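Uricase (Bacillus fastidiosus, PDB 4R8X) catalyses the oxidation of urate by molecular oxygen to 5-hydroxyisourate, the first step on the route from urate to allantoin. Local coordinates at residues Ile28-Phe33 / Arg229-Ser234; Leu106-Leu111 / Thr147-Arg152. All coordinates share one frame; numbering follows the deposited sequence.

Overall arrangement
Contact 1 and contact 2 lie on opposite sides of the chain's centre, about 33 Å apart between their centres, and share no helix or strand. Contact 2 pairs neighbouring strands of the large antiparallel sheet; contact 1 sets a loop against helix 225-238. Both belong to the tunnelling (T-fold) architecture of uricases, in which helices pack on an antiparallel sheet. Contact 1 is mostly buried, with a second subunit beside it, and relies on side chains around one aspartate. Contact 2 is partly buried and meets no other chain; backbone bonds dominate it, with arginine interactions near its ends. Along the sequence, contact 2 is nested within the loop that contact 1 closes.

Contact 1. Residues Ile28-Phe33 / Arg229-Ser234; sequences IPESNF and RDIAAS
OD2 of D230 accepts from both S31 and a water. S31 OG donates to D230 OD2 at 2.6 Å, on the anti lone pair of that oxygen, the one away from OD1, while the water also accepts from the backbone N of N32 and so bridges loop and helix. With S31 OG anti to its own backbone N (chi1 -176°), the same hydroxyl accepts from F33 N at 3.0 Å and closes an ST turn, which fixes the loop where it meets the aspartate. The other carboxylate oxygen is met from above its plane by R229 NE, a salt bridge of 2.9 Å to D230 OD1 that should stabilise the negative charge of D230; R229 NH1 in turn pairs with E142. Next to this polar cluster, I28 CD1 lies 3.7 Å from I231 CG1, the two side chains crossing at about a right angle. E30 brings its CB against I231 CG1 and its CG against S234 CB, and its carboxylate goes to R258. S234 OG donates back to D230 O at 2.8 Å, reaching the carbonyl from the face opposite S234 N, and also binds G124 N of the second subunit. The type I turn from I28 to S31, in the loop between strands 22-23 and 35-36, thus rests on helix 225-238, with helix 244-258 packing on E30 and I231 through T254, and V129 of the second subunit on N32.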
ATOM      1  N   ILE D  28      18.743 -26.853 -17.579  1.00 18.72           N
ATOM      2  CA  ILE D  28      19.082 -27.336 -16.240  1.00 18.58           C
ATOM      3  C   ILE D  28      17.962 -28.221 -15.704  1.00 18.09           C
ATOM      4  O   ILE D  28      16.807 -28.066 -16.112  1.00 18.36           O
ATOM      5  CB  ILE D  28      19.369 -26.175 -15.252  1.00 17.80           C
ATOM      6  CG1 ILE D  28      18.142 -25.277 -15.056  1.00 17.64           C
ATOM      7  CG2 ILE D  28      20.580 -25.362 -15.711  1.00 17.90           C
ATOM      8  CD1 ILE D  28      18.318 -24.270 -13.951  1.00 17.56           C
ATOM      9  N   PRO D  29      18.293 -29.150 -14.787  1.00 18.20           N
ATOM     10  CA  PRO D  29      17.296 -30.092 -14.261  1.00 18.90           C
ATOM     11  C   PRO D  29      16.180 -29.425 -13.461  1.00 17.91           C
ATOM     12  O   PRO D  29      15.077 -29.968 -13.380  1.00 18.77           O
ATOM     13  CB  PRO D  29      18.118 -31.000 -13.337  1.00 20.06           C
ATOM     14  CG  PRO D  29      19.511 -30.879 -13.813  1.00 20.68           C
ATOM     15  CD  PRO D  29      19.659 -29.486 -14.336  1.00 18.90           C
ATOM     16  N   GLU D  30      16.462 -28.263 -12.880  1.00 16.95           N
ATOM     17  CA  GLU D  30      15.503 -27.598 -11.998  1.00 15.89           C
ATOM     18  C   GLU D  30      14.420 -26.799 -12.722  1.00 16.41           C
ATOM     19  O   GLU D  30      13.507 -26.282 -12.078  1.00 16.13           O
ATOM     20  CB  GLU D  30      16.237 -26.662 -11.027  1.00 15.86           C
ATOM     21  CG  GLU D  30      17.059 -27.372  -9.960  1.00 16.80           C
ATOM     22  CD  GLU D  30      18.397 -27.885 -10.468  1.00 17.58           C
ATOM     23  OE1 GLU D  30      18.853 -27.455 -11.554  1.00 17.50           O
ATOM     24  OE2 GLU D  30      18.991 -28.731  -9.768  1.00 19.58           O
ATOM     25  N   SER D  31      14.526 -26.676 -14.043  1.00 16.26           N
ATOM     26  CA  SER D  31      13.711 -25.705 -14.778  1.00 16.14           C
ATOM     27  C   SER D  31      13.380 -26.147 -16.199  1.00 17.61           C
ATOM     28  O   SER D  31      14.166 -26.836 -16.841  1.00 19.31           O
ATOM     29  CB  SER D  31      14.444 -24.354 -14.827  1.00 15.97           C
ATOM     30  OG  SER D  31      13.671 -23.342 -15.456  1.00 16.78           O
ATOM     31  N   ASN D  32      12.212 -25.729 -16.679  1.00 18.19           N
ATOM     32  CA  ASN D  32      11.837 -25.883 -18.078  1.00 20.40           C
ATOM     33  C   ASN D  32      11.957 -24.574 -18.844  1.00 19.06           C
ATOM     34  O   ASN D  32      11.635 -24.515 -20.030  1.00 20.16           O
ATOM     35  CB  ASN D  32      10.394 -26.387 -18.193  1.00 23.99           C
ATOM     36  CG  ASN D  32      10.298 -27.889 -18.104  1.00 28.20           C
ATOM     37  OD1 ASN D  32      11.243 -28.602 -18.449  1.00 29.99           O
ATOM     38  ND2 ASN D  32       9.154 -28.383 -17.651  1.00 29.79           N
ATOM     39  N   PHE D  33      12.402 -23.521 -18.163  1.00 17.63           N
ATOM     40  CA  PHE D  33      12.440 -22.189 -18.761  1.00 16.57           C
ATOM     41  C   PHE D  33      13.672 -22.050 -19.635  1.00 17.32           C
ATOM     42  O   PHE D  33      14.781 -21.967 -19.120  1.00 18.80           O
ATOM     43  CB  PHE D  33      12.471 -21.120 -17.664  1.00 16.04           C
ATOM     44  CG  PHE D  33      12.201 -19.726 -18.164  1.00 16.38           C
ATOM     45  CD1 PHE D  33      10.905 -19.234 -18.224  1.00 16.79           C
ATOM     46  CD2 PHE D  33      13.243 -18.902 -18.557  1.00 16.71           C
ATOM     47  CE1 PHE D  33      10.652 -17.954 -18.684  1.00 16.68           C
ATOM     48  CE2 PHE D  33      12.997 -17.614 -19.015  1.00 16.40           C
ATOM     49  CZ  PHE D  33      11.703 -17.138 -19.075  1.00 16.77           C
ATOM     50  N   ARG D 229      14.754 -18.629 -10.000  1.00 12.33           N
ATOM     51  CA  ARG D 229      13.514 -18.834  -9.251  1.00 13.01           C
ATOM     52  C   ARG D 229      13.162 -20.324  -9.209  1.00 12.87           C
ATOM     53  O   ARG D 229      12.802 -20.863  -8.159  1.00 13.26           O
ATOM     54  CB  ARG D 229      12.394 -18.008  -9.894  1.00 15.19           C
ATOM     55  CG  ARG D 229      11.039 -18.040  -9.196  1.00 16.73           C
ATOM     56  CD  ARG D 229      10.139 -19.144  -9.746  1.00 18.67           C
ATOM     57  NE  ARG D 229      10.143 -19.190 -11.206  1.00 20.19           N
ATOM     58  CZ  ARG D 229       9.463 -18.358 -11.987  1.00 22.42           C
ATOM     59  NH1 ARG D 229       8.712 -17.403 -11.455  1.00 23.53           N
ATOM     60  NH2 ARG D 229       9.531 -18.479 -13.306  1.00 23.67           N
ATOM     61  N   ASP D 230      13.262 -20.992 -10.353  1.00 11.59           N
ATOM     62  CA  ASP D 230      12.978 -22.423 -10.424  1.00 12.70           C
ATOM     63  C   ASP D 230      13.962 -23.260  -9.603  1.00 12.64           C
ATOM     64  O   ASP D 230      13.565 -24.260  -9.003  1.00 14.30           O
ATOM     65  CB  ASP D 230      12.942 -22.909 -11.871  1.00 14.28           C
ATOM     66  CG  ASP D 230      11.745 -22.380 -12.637  1.00 15.03           C
ATOM     67  OD1 ASP D 230      10.785 -21.883 -11.999  1.00 14.05           O
ATOM     68  OD2 ASP D 230      11.774 -22.462 -13.882  1.00 16.09           O
ATOM     69  N   ILE D 231      15.238 -22.869  -9.573  1.00 11.97           N
ATOM     70  CA  ILE D 231      16.199 -23.560  -8.716  1.00 13.06           C
ATOM     71  C   ILE D 231      15.800 -23.394  -7.248  1.00 12.89           C
ATOM     72  O   ILE D 231      15.746 -24.362  -6.493  1.00 13.85           O
ATOM     73  CB  ILE D 231      17.635 -23.071  -8.937  1.00 13.97           C
ATOM     74  CG1 ILE D 231      18.128 -23.489 -10.320  1.00 14.39           C
ATOM     75  CG2 ILE D 231      18.571 -23.632  -7.862  1.00 14.41           C
ATOM     76  CD1 ILE D 231      19.450 -22.852 -10.683  1.00 13.73           C
ATOM     77  N   ALA D 232      15.523 -22.165  -6.843  1.00 13.07           N
ATOM     78  CA  ALA D 232      15.081 -21.900  -5.472  1.00 13.41           C
ATOM     79  C   ALA D 232      13.879 -22.748  -5.062  1.00 13.25           C
ATOM     80  O   ALA D 232      13.875 -23.350  -3.991  1.00 12.82           O
ATOM     81  CB  ALA D 232      14.759 -20.423  -5.300  1.00 14.23           C
ATOM     82  N   ALA D 233      12.861 -22.803  -5.916  1.00 13.20           N
ATOM     83  CA  ALA D 233      11.666 -23.565  -5.605  1.00 13.42           C
ATOM     84  C   ALA D 233      11.978 -25.053  -5.501  1.00 12.65           C
ATOM     85  O   ALA D 233      11.478 -25.737  -4.610  1.00 14.01           O
ATOM     86  CB  ALA D 233      10.607 -23.316  -6.655  1.00 13.17           C
ATOM     87  N   SER D 234      12.824 -25.538  -6.404  1.00 12.42           N
ATOM     88  CA  SER D 234      13.175 -26.954  -6.462  1.00 13.31           C
ATOM     89  C   SER D 234      13.965 -27.391  -5.235  1.00 13.08           C
ATOM     90  O   SER D 234      13.712 -28.452  -4.665  1.00 14.78           O
ATOM     91  CB  SER D 234      13.964 -27.265  -7.739  1.00 14.36           C
ATOM     92  OG  SER D 234      13.166 -27.025  -8.889  1.00 13.61           O
TER
HETATM   93  O   HOH W   1      10.231 -24.884 -14.713  1.00 21.72           O

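Contact 2. Residues Leu106-Leu111 / Thr147-Arg152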
ATOM      1  N   LEU D 106      28.835  14.527 -18.311  1.00 17.02           N
ATOM      2  CA  LEU D 106      28.503  13.524 -17.312  1.00 15.85           C
ATOM      3  C   LEU D 106      29.694  12.601 -17.079  1.00 15.30           C
ATOM      4  O   LEU D 106      30.393  12.239 -18.032  1.00 16.42           O
ATOM      5  CB  LEU D 106      27.317  12.693 -17.792  1.00 16.03           C
ATOM      6  CG  LEU D 106      26.024  13.454 -18.089  1.00 16.45           C
ATOM      7  CD1 LEU D 106      24.954  12.490 -18.574  1.00 16.48           C
ATOM      8  CD2 LEU D 106      25.563  14.244 -16.866  1.00 17.55           C
ATOM      9  N   ASP D 107      29.918  12.216 -15.820  1.00 14.89           N
ATOM     10  CA  ASP D 107      30.987  11.277 -15.463  1.00 15.89           C
ATOM     11  C   ASP D 107      30.461   9.847 -15.326  1.00 14.46           C
ATOM     12  O   ASP D 107      31.190   8.894 -15.554  1.00 14.73           O
ATOM     13  CB  ASP D 107      31.657  11.656 -14.133  1.00 17.63           C
ATOM     14  CG  ASP D 107      32.342  13.013 -14.159  1.00 21.65           C
ATOM     15  OD1 ASP D 107      32.703  13.497 -15.248  1.00 22.20           O
ATOM     16  OD2 ASP D 107      32.538  13.586 -13.065  1.00 23.83           O
ATOM     17  N   ALA D 108      29.205   9.697 -14.918  1.00 14.14           N
ATOM     18  CA  ALA D 108      28.637   8.368 -14.724  1.00 12.61           C
ATOM     19  C   ALA D 108      27.126   8.429 -14.847  1.00 11.88           C
ATOM     20  O   ALA D 108      26.519   9.478 -14.605  1.00 13.13           O
ATOM     21  CB  ALA D 108      29.037   7.796 -13.364  1.00 13.92           C
ATOM     22  N   VAL D 109      26.543   7.309 -15.271  1.00 12.06           N
ATOM     23  CA  VAL D 109      25.095   7.157 -15.362  1.00 11.62           C
ATOM     24  C   VAL D 109      24.671   5.830 -14.743  1.00 11.11           C
ATOM     25  O   VAL D 109      25.230   4.787 -15.066  1.00 12.15           O
ATOM     26  CB  VAL D 109      24.621   7.198 -16.827  1.00 12.85           C
ATOM     27  CG1 VAL D 109      23.099   7.004 -16.906  1.00 12.56           C
ATOM     28  CG2 VAL D 109      25.030   8.515 -17.480  1.00 14.84           C
ATOM     29  N   ARG D 110      23.674   5.878 -13.862  1.00 11.63           N
ATOM     30  CA  ARG D 110      23.175   4.679 -13.201  1.00 11.05           C
ATOM     31  C   ARG D 110      21.735   4.416 -13.593  1.00 10.90           C
ATOM     32  O   ARG D 110      20.885   5.297 -13.467  1.00 12.77           O
ATOM     33  CB  ARG D 110      23.224   4.871 -11.683  1.00 12.12           C
ATOM     34  CG  ARG D 110      22.730   3.677 -10.872  1.00 13.40           C
ATOM     35  CD  ARG D 110      22.784   3.991  -9.384  1.00 15.34           C
ATOM     36  NE  ARG D 110      22.418   2.854  -8.538  1.00 15.16           N
ATOM     37  CZ  ARG D 110      23.276   1.916  -8.166  1.00 15.47           C
ATOM     38  NH1 ARG D 110      24.535   1.983  -8.579  1.00 15.62           N
ATOM     39  NH2 ARG D 110      22.890   0.912  -7.386  1.00 16.57           N
ATOM     40  N   LEU D 111      21.470   3.207 -14.061  1.00 10.28           N
ATOM     41  CA  LEU D 111      20.104   2.770 -14.332  1.00 12.02           C
ATOM     42  C   LEU D 111      19.741   1.614 -13.424  1.00 12.45           C
ATOM     43  O   LEU D 111      20.515   0.667 -13.272  1.00 13.65           O
ATOM     44  CB  LEU D 111      19.956   2.319 -15.786  1.00 14.32           C
ATOM     45  CG  LEU D 111      19.430   3.294 -16.831  1.00 15.01           C
ATOM     46  CD1 LEU D 111      17.965   3.652 -16.566  1.00 15.43           C
ATOM     47  CD2 LEU D 111      20.338   4.528 -16.922  1.00 15.84           C
ATOM     48  N   THR D 147      20.501  -3.650 -12.240  1.00 12.45           N
ATOM     49  CA  THR D 147      21.113  -2.333 -12.142  1.00 11.98           C
ATOM     50  C   THR D 147      22.367  -2.344 -12.980  1.00 12.29           C
ATOM     51  O   THR D 147      23.122  -3.314 -12.963  1.00 13.50           O
ATOM     52  CB  THR D 147      21.518  -1.996 -10.689  1.00 13.51           C
ATOM     53  OG1 THR D 147      20.347  -1.871  -9.880  1.00 15.24           O
ATOM     54  CG2 THR D 147      22.277  -0.688 -10.612  1.00 14.36           C
ATOM     55  N   VAL D 148      22.572  -1.277 -13.743  1.00 11.30           N
ATOM     56  CA  VAL D 148      23.859  -1.073 -14.394  1.00 11.67           C
ATOM     57  C   VAL D 148      24.298   0.362 -14.193  1.00 11.70           C
ATOM     58  O   VAL D 148      23.528   1.286 -14.409  1.00 12.75           O
ATOM     59  CB  VAL D 148      23.808  -1.387 -15.906  1.00 12.23           C
ATOM     60  CG1 VAL D 148      25.193  -1.158 -16.528  1.00 14.44           C
ATOM     61  CG2 VAL D 148      23.372  -2.819 -16.140  1.00 12.55           C
ATOM     62  N   GLU D 149      25.539   0.555 -13.748  1.00 11.20           N
ATOM     63  CA  GLU D 149      26.101   1.890 -13.689  1.00 12.01           C
ATOM     64  C   GLU D 149      27.390   1.897 -14.503  1.00 11.89           C
ATOM     65  O   GLU D 149      28.245   1.020 -14.346  1.00 12.67           O
ATOM     66  CB  GLU D 149      26.359   2.348 -12.247  1.00 13.14           C
ATOM     67  CG  GLU D 149      26.851   3.791 -12.153  1.00 13.94           C
ATOM     68  CD  GLU D 149      26.846   4.369 -10.745  1.00 16.55           C
ATOM     69  OE1 GLU D 149      26.238   3.779  -9.840  1.00 16.94           O
ATOM     70  OE2 GLU D 149      27.448   5.433 -10.541  1.00 18.48           O
ATOM     71  N   VAL D 150      27.495   2.874 -15.397  1.00 11.99           N
ATOM     72  CA  VAL D 150      28.659   3.011 -16.255  1.00 11.86           C
ATOM     73  C   VAL D 150      29.328   4.347 -15.949  1.00 12.60           C
ATOM     74  O   VAL D 150      28.652   5.365 -15.809  1.00 12.14           O
ATOM     75  CB  VAL D 150      28.263   2.922 -17.740  1.00 12.17           C
ATOM     76  CG1 VAL D 150      29.499   3.128 -18.638  1.00 13.75           C
ATOM     77  CG2 VAL D 150      27.646   1.571 -18.036  1.00 14.30           C
ATOM     78  N   ALA D 151      30.658   4.329 -15.827  1.00 13.43           N
ATOM     79  CA  ALA D 151      31.439   5.540 -15.611  1.00 13.97           C
ATOM     80  C   ALA D 151      32.459   5.744 -16.727  1.00 14.33           C
ATOM     81  O   ALA D 151      32.931   4.793 -17.350  1.00 15.06           O
ATOM     82  CB  ALA D 151      32.151   5.490 -14.250  1.00 14.82           C
ATOM     83  N   ARG D 152      32.795   7.000 -16.968  1.00 14.88           N
ATOM     84  CA  ARG D 152      33.816   7.335 -17.941  1.00 17.06           C
ATOM     85  C   ARG D 152      35.189   6.969 -17.366  1.00 17.40           C
ATOM     86  O   ARG D 152      35.419   7.072 -16.161  1.00 18.13           O
ATOM     87  CB  ARG D 152      33.738   8.830 -18.250  1.00 18.89           C
ATOM     88  CG  ARG D 152      34.091   9.202 -19.674  1.00 20.25           C
ATOM     89  CD  ARG D 152      33.862  10.692 -19.929  1.00 19.16           C
ATOM     90  NE  ARG D 152      32.460  11.138 -19.934  1.00 18.00           N
ATOM     91  CZ  ARG D 152      31.605  10.906 -20.928  1.00 17.61           C
ATOM     92  NH1 ARG D 152      31.981  10.189 -21.974  1.00 17.95           N
ATOM     93  NH2 ARG D 152      30.363  11.372 -20.873  1.00 17.29           N
TER
HETATM   94  O   HOH W   2      34.385   8.969 -14.331  1.00 26.92           O
HETATM   95  O   HOH W   3      20.404  -0.803  -7.427  1.00 28.46           O
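R110 faces E149 as a non-hydrogen-bonded pair between antiparallel strands, and its aliphatic part and NH1 lie beside that glutamate. From CB, 3.7 Å from E149 OE1, the side chain runs extended, CG anti to the backbone N (chi1 -180°). CG and CD stay beside the same oxygen, CD at 3.5 Å. NE passes 4.1 Å from T147 CG2 and forms a salt bridge with E112. At CZ the guanidinium turns a face to T147, whose CG2 lies over its centre 3.7 Å from CZ. At the tip NH1 meets E149 OE1 in a salt bridge of 2.8 Å, nearly in the guanidinium plane, although the two flat groups stand 85° apart. NH2 approaches T147 CG2, and a water that accepts a weak bond from R110 NH2 also bonds to T147 OG1. Backbone bonds in both directions join V109 with V150 and L111 with V148, the straightest running from L111 N to V148 O at 2.8 Å. Toward the start of strand 108-125, R152 N binds D107 O, and the R152 side chain, bent at chi3, grips L106 O side-on with NE and NH2, each 3.0 Å away; NH2 is also bound by L100 O. Here D107 and A108 both face K50 in a classic beta bulge against strand 40-50. V109, L111, V148 and V150 share one face of the sheet, which helix 88-102 covers through F99, C96 and L100. On the other face R110 is also paired with E161, and E149 OE2 with K50. R110 is thus shared by E149, E161 and E112, while the buried E149 has two positive partners, R110 and K50, which probably keep it ionised and offset its charge.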